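Local coordinates for protein activated BY transcription factor SSRB (Salmonella enterica, PDB 2WNW) that is a glycosyl hydrolase family 30 protein, with a TIM-barrel domain joined to a beta-sandwich domain, at residues 372-384 and 396-408. Sequence-based numbering, arbitrary orientation.
Sequences HFCRYVRPGARVM and VGFVNPDGERVLV. With PO4 (phosphate ion), chain C.
Asn400 reaches across to the loop that leads from helix 365-374 into strand 382-388, at the open end of the antiparallel hairpin which that strand forms with strand 393-399 in the family 30 beta sandwich. With CG anti to the carbonyl carbon (chi1 -77°), its side chain turns to the loop: CB lies 3.6 Å from Arg378 NH1, and CG sits beside Arg378 CD. The amide then splits: OD1 accepts from Arg378 N at 2.9 Å in an almost straight bond (179°), the donor lying above the carbonyl plane, while ND2 gives one hydrogen to Tyr376 O at 3.0 Å and another to Glu404 OE2. Asparagine suits this place because one short amide both accepts and donates, tying two backbone groups of the loop to the hairpin end.

Arg378, long enough to reach the type I turn Asn400-Gly403, makes a salt bridge from NH1 to Asp402 OD1 (2.9 Å) at the guanidinium edge, whereas Glu404 OE2 lies over a face and contributes charge alone. Asp402 also pairs with Arg443. Next to this polar cluster, Val377 lays both branched methyls on one flat face of Phe398. Phe373 and Phe398 meet rim to rim, planes 82° apart, and Val408 CG2 sits 4.1 Å from the Phe373 centroid, over its face.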
loop_
_atom_site.group_PDB
_atom_site.type_symbol
_atom_site.label_atom_id
_atom_site.label_comp_id
_atom_site.label_asym_id
_atom_site.label_seq_id
_atom_site.Cartn_x
_atom_site.Cartn_y
_atom_site.Cartn_z
ATOM N N HIS A 372 -20.528 -1.346 -6.294
ATOM C CA HIS A 372 -19.781 -2.560 -5.988
ATOM C C HIS A 372 -19.438 -2.612 -4.505
ATOM O O HIS A 372 -19.148 -3.684 -3.967
ATOM C CB HIS A 372 -18.516 -2.647 -6.851
ATOM C CG HIS A 372 -18.739 -3.331 -8.163
ATOM N ND1 HIS A 372 -18.765 -4.705 -8.290
ATOM C CD2 HIS A 372 -19.029 -2.836 -9.390
ATOM C CE1 HIS A 372 -19.063 -5.025 -9.537
ATOM N NE2 HIS A 372 -19.230 -3.910 -10.225
ATOM N N PHE A 373 -19.481 -1.449 -3.855
ATOM C CA PHE A 373 -19.210 -1.341 -2.423
ATOM C C PHE A 373 -20.485 -1.210 -1.575
ATOM O O PHE A 373 -20.829 -2.093 -0.788
ATOM C CB PHE A 373 -18.362 -0.105 -2.100
ATOM C CG PHE A 373 -16.894 -0.260 -2.371
ATOM C CD1 PHE A 373 -16.379 -0.019 -3.638
ATOM C CD2 PHE A 373 -16.020 -0.607 -1.345
ATOM C CE1 PHE A 373 -15.006 -0.116 -3.881
ATOM C CE2 PHE A 373 -14.646 -0.707 -1.579
ATOM C CZ PHE A 373 -14.142 -0.460 -2.849
ATOM N N CYS A 374 -21.171 -0.083 -1.750
ATOM C CA CYS A 374 -22.350 0.255 -0.954
ATOM C C CYS A 374 -23.536 -0.698 -0.942
ATOM O O CYS A 374 -24.262 -0.755 0.048
ATOM C CB CYS A 374 -22.834 1.665 -1.317
ATOM S SG CYS A 374 -23.674 1.808 -2.900
ATOM N N ARG A 375 -23.740 -1.445 -2.018
ATOM C CA ARG A 375 -24.865 -2.373 -2.067
ATOM C C ARG A 375 -24.639 -3.616 -1.213
ATOM O O ARG A 375 -25.595 -4.305 -0.845
ATOM C CB ARG A 375 -25.131 -2.809 -3.516
ATOM C CG ARG A 375 -25.477 -1.664 -4.458
ATOM C CD ARG A 375 -25.466 -2.113 -5.915
ATOM N NE ARG A 375 -26.661 -2.868 -6.283
ATOM C CZ ARG A 375 -27.844 -2.317 -6.546
ATOM N NH1 ARG A 375 -28.002 -1.000 -6.485
ATOM N NH2 ARG A 375 -28.870 -3.085 -6.887
ATOM N N TYR A 376 -23.386 -3.887 -0.866
ATOM C CA TYR A 376 -23.066 -5.097 -0.114
ATOM C C TYR A 376 -22.378 -4.950 1.235
ATOM O O TYR A 376 -22.458 -5.858 2.064
ATOM C CB TYR A 376 -22.228 -6.011 -1.012
ATOM C CG TYR A 376 -22.763 -6.058 -2.422
ATOM C CD1 TYR A 376 -23.957 -6.718 -2.715
ATOM C CD2 TYR A 376 -22.131 -5.357 -3.447
ATOM C CE1 TYR A 376 -24.511 -6.671 -3.991
ATOM C CE2 TYR A 376 -22.675 -5.302 -4.722
ATOM C CZ TYR A 376 -23.866 -5.955 -4.988
ATOM O OH TYR A 376 -24.431 -5.851 -6.236
ATOM N N VAL A 377 -21.695 -3.832 1.460
ATOM C CA VAL A 377 -20.997 -3.615 2.725
ATOM C C VAL A 377 -21.878 -2.786 3.658
ATOM O O VAL A 377 -22.371 -1.723 3.278
ATOM C CB VAL A 377 -19.644 -2.897 2.489
ATOM C CG1 VAL A 377 -18.885 -2.763 3.798
ATOM C CG2 VAL A 377 -18.814 -3.681 1.472
ATOM N N ARG A 378 -22.070 -3.275 4.879
ATOM C CA ARG A 378 -22.926 -2.598 5.852
ATOM C C ARG A 378 -22.167 -1.841 6.934
ATOM O O ARG A 378 -21.009 -2.141 7.226
ATOM C CB ARG A 378 -23.845 -3.617 6.533
ATOM C CG ARG A 378 -24.693 -4.455 5.587
ATOM C CD ARG A 378 -24.674 -5.903 6.051
ATOM N NE ARG A 378 -25.590 -6.766 5.311
ATOM C CZ ARG A 378 -25.539 -8.096 5.339
ATOM N NH1 ARG A 378 -24.615 -8.713 6.064
ATOM N NH2 ARG A 378 -26.422 -8.813 4.656
ATOM N N PRO A 379 -22.822 -0.842 7.552
ATOM C CA PRO A 379 -22.185 -0.059 8.613
ATOM C C PRO A 379 -21.720 -1.011 9.711
ATOM O O PRO A 379 -22.416 -1.974 10.028
ATOM C CB PRO A 379 -23.314 0.851 9.089
ATOM C CG PRO A 379 -24.109 1.071 7.845
ATOM C CD PRO A 379 -24.170 -0.323 7.256
ATOM N N GLY A 380 -20.544 -0.752 10.275
ATOM C CA GLY A 380 -20.028 -1.612 11.328
ATOM C C GLY A 380 -19.110 -2.718 10.835
ATOM O O GLY A 380 -18.405 -3.350 11.625
ATOM N N ALA A 381 -19.118 -2.967 9.530
ATOM C CA ALA A 381 -18.258 -3.993 8.957
ATOM C C ALA A 381 -16.801 -3.590 9.161
ATOM O O ALA A 381 -16.493 -2.414 9.366
ATOM C CB ALA A 381 -18.547 -4.147 7.460
ATOM N N ARG A 382 -15.904 -4.568 9.124
ATOM C CA ARG A 382 -14.486 -4.278 9.264
ATOM C C ARG A 382 -13.747 -4.727 8.017
ATOM O O ARG A 382 -14.118 -5.713 7.380
ATOM C CB ARG A 382 -13.891 -4.981 10.491
ATOM C CG ARG A 382 -14.231 -4.305 11.813
ATOM C CD ARG A 382 -13.505 -4.954 12.981
ATOM N NE ARG A 382 -13.832 -4.313 14.254
ATOM C CZ ARG A 382 -13.227 -3.230 14.736
ATOM N NH1 ARG A 382 -12.243 -2.649 14.061
ATOM N NH2 ARG A 382 -13.615 -2.723 15.900
ATOM N N VAL A 383 -12.715 -3.980 7.649
ATOM C CA VAL A 383 -11.911 -4.346 6.497
ATOM C C VAL A 383 -11.122 -5.575 6.937
ATOM O O VAL A 383 -10.725 -5.672 8.097
ATOM C CB VAL A 383 -10.928 -3.216 6.119
ATOM C CG1 VAL A 383 -9.868 -3.739 5.151
ATOM C CG2 VAL A 383 -11.691 -2.057 5.493
ATOM N N MET A 384 -10.916 -6.522 6.032
ATOM C CA MET A 384 -10.155 -7.716 6.378
ATOM C C MET A 384 -8.798 -7.668 5.692
ATOM O O MET A 384 -8.618 -6.960 4.699
ATOM C CB MET A 384 -10.893 -8.985 5.936
ATOM C CG MET A 384 -10.926 -9.193 4.427
ATOM S SD MET A 384 -11.507 -10.853 3.979
ATOM C CE MET A 384 -13.108 -10.489 3.292
ATOM N N VAL A 396 -9.934 -5.044 -2.142
ATOM C CA VAL A 396 -10.109 -4.769 -0.721
ATOM C C VAL A 396 -11.302 -5.592 -0.250
ATOM O O VAL A 396 -12.304 -5.700 -0.955
ATOM C CB VAL A 396 -10.341 -3.264 -0.432
ATOM C CG1 VAL A 396 -11.633 -2.783 -1.071
ATOM C CG2 VAL A 396 -10.355 -3.025 1.078
ATOM N N GLY A 397 -11.179 -6.194 0.927
ATOM C CA GLY A 397 -12.261 -7.012 1.446
ATOM C C GLY A 397 -12.774 -6.542 2.787
ATOM O O GLY A 397 -12.081 -5.833 3.515
ATOM N N PHE A 398 -13.998 -6.949 3.109
ATOM C CA PHE A 398 -14.647 -6.576 4.359
ATOM C C PHE A 398 -15.360 -7.789 4.945
ATOM O O PHE A 398 -15.618 -8.767 4.248
ATOM C CB PHE A 398 -15.728 -5.519 4.117
ATOM C CG PHE A 398 -15.268 -4.314 3.347
ATOM C CD1 PHE A 398 -14.965 -3.131 4.010
ATOM C CD2 PHE A 398 -15.205 -4.340 1.957
ATOM C CE1 PHE A 398 -14.613 -1.982 3.297
ATOM C CE2 PHE A 398 -14.854 -3.202 1.234
ATOM C CZ PHE A 398 -14.560 -2.018 1.907
ATOM N N VAL A 399 -15.677 -7.706 6.230
ATOM C CA VAL A 399 -16.440 -8.744 6.896
ATOM C C VAL A 399 -17.576 -7.986 7.566
ATOM O O VAL A 399 -17.343 -7.185 8.475
ATOM C CB VAL A 399 -15.635 -9.492 7.978
ATOM C CG1 VAL A 399 -16.535 -10.534 8.644
ATOM C CG2 VAL A 399 -14.425 -10.179 7.361
ATOM N N ASN A 400 -18.799 -8.209 7.098
ATOM C CA ASN A 400 -19.949 -7.531 7.677
ATOM C C ASN A 400 -20.188 -8.004 9.102
ATOM O O ASN A 400 -19.684 -9.050 9.514
ATOM C CB ASN A 400 -21.202 -7.759 6.830
ATOM C CG ASN A 400 -21.217 -6.903 5.576
ATOM O OD1 ASN A 400 -20.809 -5.743 5.608
ATOM N ND2 ASN A 400 -21.698 -7.465 4.472
ATOM N N PRO A 401 -20.955 -7.227 9.880
ATOM C CA PRO A 401 -21.244 -7.592 11.265
ATOM C C PRO A 401 -21.776 -9.014 11.426
ATOM O O PRO A 401 -21.469 -9.681 12.410
ATOM C CB PRO A 401 -22.258 -6.535 11.686
ATOM C CG PRO A 401 -21.793 -5.329 10.933
ATOM C CD PRO A 401 -21.525 -5.906 9.558
ATOM N N ASP A 402 -22.555 -9.482 10.454
ATOM C CA ASP A 402 -23.121 -10.827 10.531
ATOM C C ASP A 402 -22.172 -11.923 10.045
ATOM O O ASP A 402 -22.556 -13.089 9.949
ATOM C CB ASP A 402 -24.446 -10.889 9.761
ATOM C CG ASP A 402 -24.258 -10.906 8.258
ATOM O OD1 ASP A 402 -23.150 -10.589 7.773
ATOM O OD2 ASP A 402 -25.239 -11.230 7.557
ATOM N N GLY A 403 -20.933 -11.543 9.742
ATOM C CA GLY A 403 -19.944 -12.513 9.305
ATOM C C GLY A 403 -19.780 -12.707 7.811
ATOM O O GLY A 403 -18.885 -13.430 7.379
ATOM N N GLU A 404 -20.631 -12.071 7.014
ATOM C CA GLU A 404 -20.540 -12.214 5.566
ATOM C C GLU A 404 -19.253 -11.600 5.025
ATOM O O GLU A 404 -18.930 -10.454 5.342
ATOM C CB GLU A 404 -21.732 -11.538 4.883
ATOM C CG GLU A 404 -21.838 -11.850 3.391
ATOM C CD GLU A 404 -22.925 -11.048 2.696
ATOM O OE1 GLU A 404 -23.504 -11.555 1.713
ATOM O OE2 GLU A 404 -23.193 -9.906 3.124
ATOM N N ARG A 405 -18.521 -12.365 4.219
ATOM C CA ARG A 405 -17.286 -11.874 3.618
ATOM C C ARG A 405 -17.630 -11.154 2.311
ATOM O O ARG A 405 -18.487 -11.605 1.553
ATOM C CB ARG A 405 -16.317 -13.030 3.325
ATOM C CG ARG A 405 -15.641 -13.656 4.554
ATOM C CD ARG A 405 -16.463 -14.793 5.169
ATOM N NE ARG A 405 -15.694 -15.535 6.164
ATOM C CZ ARG A 405 -15.493 -15.135 7.414
ATOM N NH1 ARG A 405 -16.019 -13.993 7.839
ATOM N NH2 ARG A 405 -14.745 -15.864 8.231
ATOM N N VAL A 406 -16.967 -10.030 2.057
ATOM C CA VAL A 406 -17.206 -9.253 0.841
ATOM C C VAL A 406 -15.862 -8.832 0.254
ATOM O O VAL A 406 -15.055 -8.213 0.941
ATOM C CB VAL A 406 -18.020 -7.968 1.141
ATOM C CG1 VAL A 406 -18.318 -7.234 -0.152
ATOM C CG2 VAL A 406 -19.312 -8.314 1.862
ATOM N N LEU A 407 -15.619 -9.168 -1.010
ATOM C CA LEU A 407 -14.361 -8.799 -1.654
ATOM C C LEU A 407 -14.611 -8.027 -2.943
ATOM O O LEU A 407 -15.341 -8.488 -3.818
ATOM C CB LEU A 407 -13.528 -10.046 -1.976
ATOM C CG LEU A 407 -12.173 -9.746 -2.628
ATOM C CD1 LEU A 407 -11.251 -9.127 -1.592
ATOM C CD2 LEU A 407 -11.545 -11.024 -3.183
ATOM N N VAL A 408 -14.002 -6.851 -3.052
ATOM C CA VAL A 408 -14.139 -6.037 -4.256
ATOM C C VAL A 408 -12.829 -6.146 -5.036
ATOM O O VAL A 408 -11.751 -5.968 -4.470
ATOM C CB VAL A 408 -14.384 -4.545 -3.913
ATOM C CG1 VAL A 408 -14.497 -3.733 -5.192
ATOM C CG2 VAL A 408 -15.652 -4.399 -3.085
HETATM P P PO4 C . -13.134 -18.607 6.454
HETATM O O1 PO4 C . -13.942 -17.813 5.491
HETATM O O2 PO4 C . -13.319 -20.054 6.174
HETATM O O3 PO4 C . -11.697 -18.254 6.312
HETATM O O4 PO4 C . -13.579 -18.307 7.840
HETATM O O HOH W 1 -24.066 -8.095 1.317
HETATM O O HOH W 2 -24.404 -7.567 8.800
HETATM O O HOH W 3 -8.612 -5.967 2.255
#